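Local coordinates for protein quinoline 2-oxidoreductase large subunit (Pseudomonas putida, PDB 1T3Q) that probably hydroxylates quinoline at its 2-position, as the molybdenum-bearing subunit carrying a molybdopterin cytosine dinucleotide cofactor, at residues B[481-493]-B[622-634]. Numbering follows the deposited sequence.
Sequences TTTHDSATVRIDP and ATLEATATYDPSD
An antiparallel edge pairing in a four-stranded mixed sheet of the molybdopterin-binding region joins T488 to T627, A487 to A628 and V489 to A626; the axes of strands 486-491 and 625-629 run at 162°. V489 N to A626 O, at 2.9 Å, and I491 N to L624 O, also 2.9 Å, are among the backbone bonds that fix the register. On the face carrying S486, T488 and R490, the hydroxyls of the non-hydrogen-bonded pair T488 and T627 meet OG1 to OG1 at 2.6 Å, a short hydrogen bond. E625 leaves the backbone with CG anti to its N (chi1 -178°) and stays extended, laying CG 3.6 Å from R490 CB and OE2 3.4 Å from R490 CD. OE2 also accepts from T539 N of the second subunit, whereas R490 NE makes a salt bridge to D492 OD1, its hydrogen bond weak in angle. With an alanine here, that T539 amide would probably lose its acceptor and a gap would open beside R490 CB and CD. At the end of strand 625-629, T629 puts OG1 over the face of the H484 ring, where it accepts from D485 N at 3.0 Å; one water bridges T483 OG1, D485 OD1 and Y630 O, while D485 OD2 forms a salt bridge with R548. Strand 497-501 flanks 486-491 on its other edge, helix 549-576 covers the A487, A626 and A628 face, and helix 602-611 packs against I491 and L624.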
loop_
_atom_site.group_PDB
_atom_site.type_symbol
_atom_site.label_atom_id
_atom_site.label_comp_id
_atom_site.label_asym_id
_atom_site.label_seq_id
_atom_site.Cartn_x
_atom_site.Cartn_y
_atom_site.Cartn_z
ATOM N N THR B 481 18.255 -30.187 -6.020
ATOM C CA THR B 481 17.456 -29.199 -5.314
ATOM C C THR B 481 15.986 -29.564 -5.478
ATOM O O THR B 481 15.538 -29.839 -6.587
ATOM C CB THR B 481 17.645 -27.788 -5.920
ATOM O OG1 THR B 481 19.040 -27.484 -6.025
ATOM C CG2 THR B 481 16.959 -26.742 -5.056
ATOM N N THR B 482 15.243 -29.582 -4.378
ATOM C CA THR B 482 13.815 -29.864 -4.431
ATOM C C THR B 482 13.115 -28.516 -4.584
ATOM O O THR B 482 13.401 -27.577 -3.846
ATOM C CB THR B 482 13.314 -30.533 -3.133
ATOM O OG1 THR B 482 13.760 -31.894 -3.094
ATOM C CG2 THR B 482 11.790 -30.506 -3.065
ATOM N N THR B 483 12.209 -28.407 -5.546
ATOM C CA THR B 483 11.499 -27.150 -5.737
ATOM C C THR B 483 10.115 -27.230 -5.117
ATOM O O THR B 483 9.636 -28.311 -4.792
ATOM C CB THR B 483 11.348 -26.801 -7.232
ATOM O OG1 THR B 483 10.731 -27.898 -7.922
ATOM C CG2 THR B 483 12.712 -26.510 -7.847
ATOM N N HIS B 484 9.483 -26.074 -4.946
ATOM C CA HIS B 484 8.144 -25.995 -4.384
ATOM C C HIS B 484 7.497 -24.787 -5.051
ATOM O O HIS B 484 8.037 -23.685 -5.000
ATOM C CB HIS B 484 8.220 -25.808 -2.863
ATOM C CG HIS B 484 6.909 -25.985 -2.160
ATOM N ND1 HIS B 484 5.921 -25.023 -2.163
ATOM C CD2 HIS B 484 6.426 -27.016 -1.427
ATOM C CE1 HIS B 484 4.888 -25.453 -1.460
ATOM N NE2 HIS B 484 5.170 -26.660 -1.003
ATOM N N ASP B 485 6.354 -25.006 -5.695
ATOM C CA ASP B 485 5.653 -23.937 -6.391
ATOM C C ASP B 485 4.148 -24.110 -6.305
ATOM O O ASP B 485 3.554 -24.902 -7.042
ATOM C CB ASP B 485 6.084 -23.900 -7.856
ATOM C CG ASP B 485 7.570 -23.684 -8.016
ATOM O OD1 ASP B 485 8.326 -24.680 -8.034
ATOM O OD2 ASP B 485 7.989 -22.510 -8.110
ATOM N N SER B 486 3.526 -23.358 -5.406
ATOM C CA SER B 486 2.091 -23.465 -5.224
ATOM C C SER B 486 1.344 -22.301 -5.855
ATOM O O SER B 486 1.914 -21.243 -6.117
ATOM C CB SER B 486 1.750 -23.541 -3.733
ATOM O OG SER B 486 1.980 -22.299 -3.081
ATOM N N ALA B 487 0.064 -22.524 -6.113
ATOM C CA ALA B 487 -0.803 -21.503 -6.678
ATOM C C ALA B 487 -2.111 -21.637 -5.937
ATOM O O ALA B 487 -2.441 -22.712 -5.437
ATOM C CB ALA B 487 -1.022 -21.741 -8.167
ATOM N N THR B 488 -2.850 -20.539 -5.848
ATOM C CA THR B 488 -4.134 -20.569 -5.189
ATOM C C THR B 488 -5.156 -20.094 -6.200
ATOM O O THR B 488 -4.881 -19.199 -7.002
ATOM C CB THR B 488 -4.164 -19.655 -3.947
ATOM O OG1 THR B 488 -3.231 -20.147 -2.973
ATOM C CG2 THR B 488 -5.553 -19.633 -3.336
ATOM N N VAL B 489 -6.321 -20.724 -6.179
ATOM C CA VAL B 489 -7.395 -20.363 -7.084
ATOM C C VAL B 489 -8.679 -20.294 -6.288
ATOM O O VAL B 489 -9.020 -21.227 -5.554
ATOM C CB VAL B 489 -7.559 -21.400 -8.223
ATOM C CG1 VAL B 489 -8.792 -21.066 -9.056
ATOM C CG2 VAL B 489 -6.328 -21.398 -9.108
ATOM N N ARG B 490 -9.376 -19.172 -6.416
ATOM C CA ARG B 490 -10.642 -18.974 -5.740
ATOM C C ARG B 490 -11.682 -18.625 -6.779
ATOM O O ARG B 490 -11.431 -17.813 -7.667
ATOM C CB ARG B 490 -10.567 -17.813 -4.739
ATOM C CG ARG B 490 -11.925 -17.450 -4.122
ATOM C CD ARG B 490 -11.803 -16.274 -3.153
ATOM N NE ARG B 490 -11.506 -15.026 -3.853
ATOM C CZ ARG B 490 -10.977 -13.949 -3.278
ATOM N NH1 ARG B 490 -10.680 -13.956 -1.984
ATOM N NH2 ARG B 490 -10.734 -12.866 -4.001
ATOM N N ILE B 491 -12.841 -19.253 -6.678
ATOM C CA ILE B 491 -13.926 -18.929 -7.582
ATOM C C ILE B 491 -14.746 -17.963 -6.754
ATOM O O ILE B 491 -15.285 -18.334 -5.714
ATOM C CB ILE B 491 -14.795 -20.153 -7.930
ATOM C CG1 ILE B 491 -13.941 -21.228 -8.607
ATOM C CG2 ILE B 491 -15.940 -19.716 -8.854
ATOM C CD1 ILE B 491 -14.705 -22.514 -8.933
ATOM N N ASP B 492 -14.811 -16.711 -7.187
ATOM C CA ASP B 492 -15.576 -15.719 -6.455
ATOM C C ASP B 492 -17.072 -16.030 -6.594
ATOM O O ASP B 492 -17.495 -16.633 -7.581
ATOM C CB ASP B 492 -15.212 -14.326 -6.982
ATOM C CG ASP B 492 -13.728 -14.023 -6.803
ATOM O OD1 ASP B 492 -13.292 -13.882 -5.641
ATOM O OD2 ASP B 492 -12.994 -13.952 -7.811
ATOM N N PRO B 493 -17.884 -15.635 -5.598
ATOM C CA PRO B 493 -19.334 -15.865 -5.576
ATOM C C PRO B 493 -20.096 -15.583 -6.869
ATOM O O PRO B 493 -20.988 -16.346 -7.236
ATOM C CB PRO B 493 -19.805 -14.981 -4.427
ATOM C CG PRO B 493 -18.656 -15.044 -3.479
ATOM C CD PRO B 493 -17.463 -14.882 -4.402
ATOM N N ALA B 622 -17.907 -27.186 0.678
ATOM C CA ALA B 622 -18.237 -25.978 -0.069
ATOM C C ALA B 622 -17.094 -24.981 -0.283
ATOM O O ALA B 622 -17.291 -23.945 -0.916
ATOM C CB ALA B 622 -19.417 -25.284 0.595
ATOM N N THR B 623 -15.906 -25.284 0.225
ATOM C CA THR B 623 -14.772 -24.381 0.056
ATOM C C THR B 623 -14.415 -24.229 -1.421
ATOM O O THR B 623 -14.034 -25.207 -2.070
ATOM C CB THR B 623 -13.523 -24.904 0.784
ATOM O OG1 THR B 623 -13.864 -25.265 2.128
ATOM C CG2 THR B 623 -12.449 -23.825 0.813
ATOM N N LEU B 624 -14.528 -23.013 -1.958
ATOM C CA LEU B 624 -14.190 -22.797 -3.362
ATOM C C LEU B 624 -12.885 -22.032 -3.596
ATOM O O LEU B 624 -12.763 -21.255 -4.541
ATOM C CB LEU B 624 -15.348 -22.117 -4.111
ATOM C CG LEU B 624 -16.565 -23.002 -4.423
ATOM C CD1 LEU B 624 -17.477 -22.276 -5.411
ATOM C CD2 LEU B 624 -16.124 -24.337 -5.025
ATOM N N GLU B 625 -11.913 -22.265 -2.720
ATOM C CA GLU B 625 -10.590 -21.669 -2.836
ATOM C C GLU B 625 -9.639 -22.781 -2.413
ATOM O O GLU B 625 -9.828 -23.399 -1.363
ATOM C CB GLU B 625 -10.430 -20.451 -1.910
ATOM C CG GLU B 625 -9.067 -19.769 -2.049
ATOM C CD GLU B 625 -9.008 -18.392 -1.391
ATOM O OE1 GLU B 625 -7.945 -17.742 -1.477
ATOM O OE2 GLU B 625 -10.019 -17.959 -0.796
ATOM N N ALA B 626 -8.632 -23.049 -3.235
ATOM C CA ALA B 626 -7.688 -24.117 -2.930
ATOM C C ALA B 626 -6.281 -23.779 -3.386
ATOM O O ALA B 626 -6.084 -22.944 -4.273
ATOM C CB ALA B 626 -8.151 -25.422 -3.587
ATOM N N THR B 627 -5.308 -24.454 -2.784
ATOM C CA THR B 627 -3.902 -24.242 -3.087
ATOM C C THR B 627 -3.231 -25.584 -3.365
ATOM O O THR B 627 -3.564 -26.595 -2.749
ATOM C CB THR B 627 -3.199 -23.553 -1.892
ATOM O OG1 THR B 627 -3.846 -22.301 -1.628
ATOM C CG2 THR B 627 -1.723 -23.308 -2.188
ATOM N N ALA B 628 -2.286 -25.591 -4.298
ATOM C CA ALA B 628 -1.581 -26.814 -4.637
ATOM C C ALA B 628 -0.228 -26.521 -5.256
ATOM O O ALA B 628 -0.082 -25.590 -6.046
ATOM C CB ALA B 628 -2.419 -27.650 -5.608
ATOM N N THR B 629 0.768 -27.316 -4.891
ATOM C CA THR B 629 2.081 -27.144 -5.471
ATOM C C THR B 629 2.187 -28.104 -6.648
ATOM O O THR B 629 1.484 -29.121 -6.697
ATOM C CB THR B 629 3.203 -27.459 -4.467
ATOM O OG1 THR B 629 4.469 -27.209 -5.089
ATOM C CG2 THR B 629 3.136 -28.923 -4.033
ATOM N N TYR B 630 3.061 -27.780 -7.595
ATOM C CA TYR B 630 3.265 -28.624 -8.763
ATOM C C TYR B 630 4.742 -28.711 -9.103
ATOM O O TYR B 630 5.493 -27.745 -8.947
ATOM C CB TYR B 630 2.469 -28.085 -9.962
ATOM C CG TYR B 630 2.903 -28.631 -11.308
ATOM C CD1 TYR B 630 3.863 -27.966 -12.068
ATOM C CD2 TYR B 630 2.332 -29.792 -11.837
ATOM C CE1 TYR B 630 4.243 -28.432 -13.321
ATOM C CE2 TYR B 630 2.706 -30.270 -13.094
ATOM C CZ TYR B 630 3.661 -29.579 -13.831
ATOM O OH TYR B 630 4.013 -30.011 -15.085
ATOM N N ASP B 631 5.147 -29.886 -9.571
ATOM C CA ASP B 631 6.530 -30.151 -9.931
ATOM C C ASP B 631 6.458 -31.251 -10.991
ATOM O O ASP B 631 5.940 -32.328 -10.730
ATOM C CB ASP B 631 7.273 -30.629 -8.673
ATOM C CG ASP B 631 8.779 -30.704 -8.858
ATOM O OD1 ASP B 631 9.312 -30.066 -9.789
ATOM O OD2 ASP B 631 9.434 -31.395 -8.046
ATOM N N PRO B 632 6.939 -30.981 -12.215
ATOM C CA PRO B 632 6.875 -32.027 -13.241
ATOM C C PRO B 632 7.533 -33.335 -12.815
ATOM O O PRO B 632 8.514 -33.337 -12.073
ATOM C CB PRO B 632 7.552 -31.378 -14.452
ATOM C CG PRO B 632 8.344 -30.239 -13.868
ATOM C CD PRO B 632 7.478 -29.731 -12.771
ATOM N N SER B 633 6.984 -34.444 -13.296
ATOM C CA SER B 633 7.486 -35.770 -12.950
ATOM C C SER B 633 8.746 -36.163 -13.708
ATOM O O SER B 633 9.377 -37.174 -13.395
ATOM C CB SER B 633 6.395 -36.808 -13.210
ATOM O OG SER B 633 6.009 -36.790 -14.571
ATOM N N ASP B 634 9.125 -35.358 -14.693
ATOM C CA ASP B 634 10.301 -35.664 -15.496
ATOM C C ASP B 634 10.723 -34.392 -16.233
ATOM O O ASP B 634 10.105 -33.332 -16.066
ATOM C CB ASP B 634 9.924 -36.769 -16.497
ATOM C CG ASP B 634 11.124 -37.480 -17.097
ATOM O OD1 ASP B 634 10.899 -38.413 -17.902
ATOM O OD2 ASP B 634 12.282 -37.132 -16.781
HETATM O O HOH W 1 7.870 -27.294 -7.779
HETATM O O HOH W 2 6.506 -28.840 -5.706
#